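Local coordinates for protein acyl-CoA dehydrogenase (Mycobacterium thermoresistibile, PDB 3PFD) that probably catalyses the FAD-dependent oxidation of a 2,3-saturated acyl-CoA to its 2,3-dehydroacyl-CoA in fatty acid metabolism, at residues 51-59 with 90-101. Residues are numbered along the deposited sequence; the frame is centred on the assembly and turned at random.
Sequences FPEEALAAL and VARVDCSASLIP
Leu-59 fits as a knob into a hole formed by Val-90, Ala-97, Ile-100 and Pro-101, joining helices of the all-helical N-terminal domain of the acyl-CoA dehydrogenase fold. Helix 53-59 runs beside helix 95-101 in roughly the same direction, with a crossing angle of -37°. The two branches of Leu-59 divide the hole: CD2 turns to CG2 of Val-90, on the preceding helix, whereas Leu-59 CD1 meets Ile-100 CD1 at 4.0 Å and also rests against the ring of Pro-101.

Ile-100 is the main apolar counterpart on the second helix. With CG1 anti to the carbonyl carbon and the chain extended beyond it, Ile-100 CD1 reaches the first turn of the other helix, 3.9 Å from Leu-56 N, while CG2 faces the end of Leu-56. That leucine reaches it with CG anti to the backbone N (chi1 -179°), and the two side chains cross at about a right angle, Leu-56 CD1 being 3.7 Å from Ile-100 CG2. The Phe-51 ring adds a looser contact to Ile-100 CG1.

The backbones come closest near the N-terminal ends, with Pro-52 CA 5.8 Å from Ala-97 CA. Pro-52, the N-cap residue of its helix, lays CG 3.8 Å from Ala-97 CA, and the methyl of Ala-55 also packs on that alanine. Helix 24-47 adjoins this region through Ile-38, which touches Ala-55.

The two segments share no polar bond; the second is organised by its own. Ser-98 OG donates to Cys-95 O on a lone pair in the carbonyl plane, and it is also hydrogen-bonded to Gln-262 NE2 of helix 256-280. Asp-94 N-caps the second helix: the N-H of Ala-97 is directed almost straight (172°) at Asp-94 OD1, with Ala-97 N 2.8 Å from Asp-94 OD1 and lying above the carboxylate plane.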
loop_
_atom_site.group_PDB
_atom_site.type_symbol
_atom_site.label_atom_id
_atom_site.label_comp_id
_atom_site.label_asym_id
_atom_site.label_seq_id
_atom_site.Cartn_x
_atom_site.Cartn_y
_atom_site.Cartn_z
ATOM N N PHE C 51 14.314 -6.319 -32.764
ATOM C CA PHE C 51 15.340 -6.981 -31.969
ATOM C C PHE C 51 16.516 -6.059 -31.590
ATOM O O PHE C 51 17.033 -5.346 -32.445
ATOM C CB PHE C 51 15.884 -8.213 -32.692
ATOM C CG PHE C 51 16.740 -9.082 -31.811
ATOM C CD1 PHE C 51 18.120 -9.056 -31.918
ATOM C CD2 PHE C 51 16.160 -9.882 -30.822
ATOM C CE1 PHE C 51 18.909 -9.834 -31.074
ATOM C CE2 PHE C 51 16.942 -10.683 -29.989
ATOM C CZ PHE C 51 18.310 -10.654 -30.109
ATOM N N PRO C 52 16.957 -6.089 -30.307
ATOM C CA PRO C 52 18.168 -5.315 -29.959
ATOM C C PRO C 52 19.479 -5.924 -30.516
ATOM O O PRO C 52 20.293 -6.453 -29.738
ATOM C CB PRO C 52 18.160 -5.298 -28.423
ATOM C CG PRO C 52 17.391 -6.554 -28.017
ATOM C CD PRO C 52 16.400 -6.832 -29.158
ATOM N N GLU C 53 19.682 -5.826 -31.839
ATOM C CA GLU C 53 20.858 -6.418 -32.520
ATOM C C GLU C 53 22.179 -5.859 -32.058
ATOM O O GLU C 53 23.154 -6.585 -31.932
ATOM C CB GLU C 53 20.788 -6.237 -34.048
ATOM C CG GLU C 53 20.516 -7.507 -34.844
ATOM C CD GLU C 53 21.518 -8.638 -34.598
ATOM O OE1 GLU C 53 22.731 -8.482 -34.869
ATOM O OE2 GLU C 53 21.072 -9.713 -34.161
ATOM N N GLU C 54 22.216 -4.547 -31.862
ATOM C CA GLU C 54 23.417 -3.884 -31.351
ATOM C C GLU C 54 23.819 -4.383 -29.954
ATOM O O GLU C 54 25.001 -4.669 -29.707
ATOM C CB GLU C 54 23.216 -2.374 -31.324
ATOM C CG GLU C 54 22.873 -1.762 -32.659
ATOM C CD GLU C 54 21.376 -1.635 -32.901
ATOM O OE1 GLU C 54 20.561 -2.228 -32.160
ATOM O OE2 GLU C 54 21.003 -0.953 -33.871
ATOM N N ALA C 55 22.845 -4.510 -29.047
ATOM C CA ALA C 55 23.119 -5.162 -27.780
ATOM C C ALA C 55 23.675 -6.600 -27.954
ATOM O O ALA C 55 24.636 -6.944 -27.304
ATOM C CB ALA C 55 21.896 -5.157 -26.872
ATOM N N LEU C 56 23.074 -7.413 -28.825
ATOM C CA LEU C 56 23.520 -8.788 -29.036
ATOM C C LEU C 56 24.993 -8.865 -29.482
ATOM O O LEU C 56 25.774 -9.634 -28.916
ATOM C CB LEU C 56 22.623 -9.518 -30.042
ATOM C CG LEU C 56 22.973 -10.996 -30.326
ATOM C CD1 LEU C 56 22.767 -11.931 -29.097
ATOM C CD2 LEU C 56 22.209 -11.529 -31.543
ATOM N N ALA C 57 25.361 -8.056 -30.480
ATOM C CA ALA C 57 26.742 -7.999 -30.957
ATOM C C ALA C 57 27.731 -7.634 -29.842
ATOM O O ALA C 57 28.769 -8.277 -29.697
ATOM C CB ALA C 57 26.876 -7.040 -32.155
ATOM N N ALA C 58 27.379 -6.633 -29.039
ATOM C CA ALA C 58 28.238 -6.169 -27.956
ATOM C C ALA C 58 28.350 -7.221 -26.847
ATOM O O ALA C 58 29.442 -7.489 -26.343
ATOM C CB ALA C 58 27.713 -4.856 -27.407
ATOM N N LEU C 59 27.221 -7.826 -26.489
ATOM C CA LEU C 59 27.212 -8.846 -25.446
ATOM C C LEU C 59 28.000 -10.082 -25.892
ATOM O O LEU C 59 28.838 -10.564 -25.141
ATOM C CB LEU C 59 25.774 -9.181 -24.991
ATOM C CG LEU C 59 24.998 -8.079 -24.227
ATOM C CD1 LEU C 59 23.490 -8.373 -24.152
ATOM C CD2 LEU C 59 25.539 -7.815 -22.806
ATOM N N VAL C 90 22.133 -4.738 -17.545
ATOM C CA VAL C 90 21.611 -4.589 -18.899
ATOM C C VAL C 90 20.157 -4.067 -18.787
ATOM O O VAL C 90 19.790 -3.148 -19.496
ATOM C CB VAL C 90 21.736 -5.890 -19.770
ATOM C CG1 VAL C 90 21.136 -5.687 -21.166
ATOM C CG2 VAL C 90 23.189 -6.282 -19.953
ATOM N N ALA C 91 19.363 -4.607 -17.857
ATOM C CA ALA C 91 17.939 -4.221 -17.748
ATOM C C ALA C 91 17.740 -2.757 -17.347
ATOM O O ALA C 91 16.718 -2.118 -17.697
ATOM C CB ALA C 91 17.220 -5.135 -16.761
ATOM N N ARG C 92 18.717 -2.254 -16.595
ATOM C CA ARG C 92 18.807 -0.848 -16.208
ATOM C C ARG C 92 18.726 0.077 -17.414
ATOM O O ARG C 92 18.253 1.220 -17.270
ATOM C CB ARG C 92 20.134 -0.600 -15.462
ATOM C CG ARG C 92 20.282 0.746 -14.759
ATOM C CD ARG C 92 21.511 0.768 -13.843
ATOM N NE ARG C 92 21.850 2.147 -13.519
ATOM C CZ ARG C 92 22.610 2.947 -14.278
ATOM N NH1 ARG C 92 23.201 2.494 -15.394
ATOM N NH2 ARG C 92 22.811 4.213 -13.899
ATOM N N VAL C 93 19.221 -0.365 -18.574
ATOM C CA VAL C 93 19.166 0.498 -19.774
ATOM C C VAL C 93 18.242 -0.027 -20.886
ATOM O O VAL C 93 17.732 0.762 -21.715
ATOM C CB VAL C 93 20.572 0.863 -20.346
ATOM C CG1 VAL C 93 21.463 1.594 -19.284
ATOM C CG2 VAL C 93 21.296 -0.366 -20.927
ATOM N N ASP C 94 18.007 -1.344 -20.902
ATOM C CA ASP C 94 17.161 -1.907 -21.943
ATOM C C ASP C 94 16.706 -3.298 -21.566
ATOM O O ASP C 94 17.490 -4.249 -21.573
ATOM C CB ASP C 94 17.934 -1.935 -23.260
ATOM C CG ASP C 94 17.150 -2.508 -24.389
ATOM O OD1 ASP C 94 16.271 -3.376 -24.159
ATOM O OD2 ASP C 94 17.458 -2.122 -25.532
ATOM N N CYS C 95 15.432 -3.412 -21.226
ATOM C CA CYS C 95 14.921 -4.668 -20.691
ATOM C C CYS C 95 14.848 -5.720 -21.791
ATOM O O CYS C 95 15.200 -6.879 -21.547
ATOM C CB CYS C 95 13.577 -4.457 -20.010
ATOM S SG CYS C 95 12.926 -5.865 -19.081
ATOM N N SER C 96 14.459 -5.338 -23.011
ATOM C CA SER C 96 14.488 -6.339 -24.103
ATOM C C SER C 96 15.873 -6.967 -24.259
ATOM O O SER C 96 15.998 -8.173 -24.422
ATOM C CB SER C 96 13.991 -5.779 -25.427
ATOM O OG SER C 96 12.652 -5.316 -25.313
ATOM N N ALA C 97 16.904 -6.132 -24.224
ATOM C CA ALA C 97 18.282 -6.595 -24.315
ATOM C C ALA C 97 18.659 -7.540 -23.177
ATOM O O ALA C 97 19.363 -8.537 -23.408
ATOM C CB ALA C 97 19.253 -5.387 -24.380
ATOM N N SER C 98 18.212 -7.217 -21.949
ATOM C CA SER C 98 18.488 -8.052 -20.772
ATOM C C SER C 98 17.990 -9.495 -20.942
ATOM O O SER C 98 18.513 -10.422 -20.322
ATOM C CB SER C 98 17.918 -7.428 -19.465
ATOM O OG SER C 98 16.507 -7.626 -19.368
ATOM N N LEU C 99 17.000 -9.679 -21.812
ATOM C CA LEU C 99 16.446 -11.011 -22.043
ATOM C C LEU C 99 17.378 -11.915 -22.873
ATOM O O LEU C 99 17.148 -13.124 -22.967
ATOM C CB LEU C 99 15.049 -10.898 -22.672
ATOM C CG LEU C 99 13.937 -10.440 -21.709
ATOM C CD1 LEU C 99 12.694 -9.983 -22.471
ATOM C CD2 LEU C 99 13.568 -11.572 -20.766
ATOM N N ILE C 100 18.420 -11.343 -23.469
ATOM C CA ILE C 100 19.443 -12.163 -24.158
ATOM C C ILE C 100 20.169 -13.017 -23.111
ATOM O O ILE C 100 20.081 -14.270 -23.152
ATOM C CB ILE C 100 20.427 -11.279 -24.991
ATOM C CG1 ILE C 100 19.678 -10.535 -26.107
ATOM C CG2 ILE C 100 21.621 -12.105 -25.533
ATOM C CD1 ILE C 100 20.438 -9.300 -26.611
ATOM N N PRO C 101 20.845 -12.371 -22.132
ATOM C CA PRO C 101 21.427 -13.254 -21.110
ATOM C C PRO C 101 20.397 -13.973 -20.238
ATOM O O PRO C 101 20.662 -15.094 -19.813
ATOM C CB PRO C 101 22.294 -12.308 -20.269
ATOM C CG PRO C 101 21.640 -10.924 -20.448
ATOM C CD PRO C 101 21.216 -10.957 -21.920
#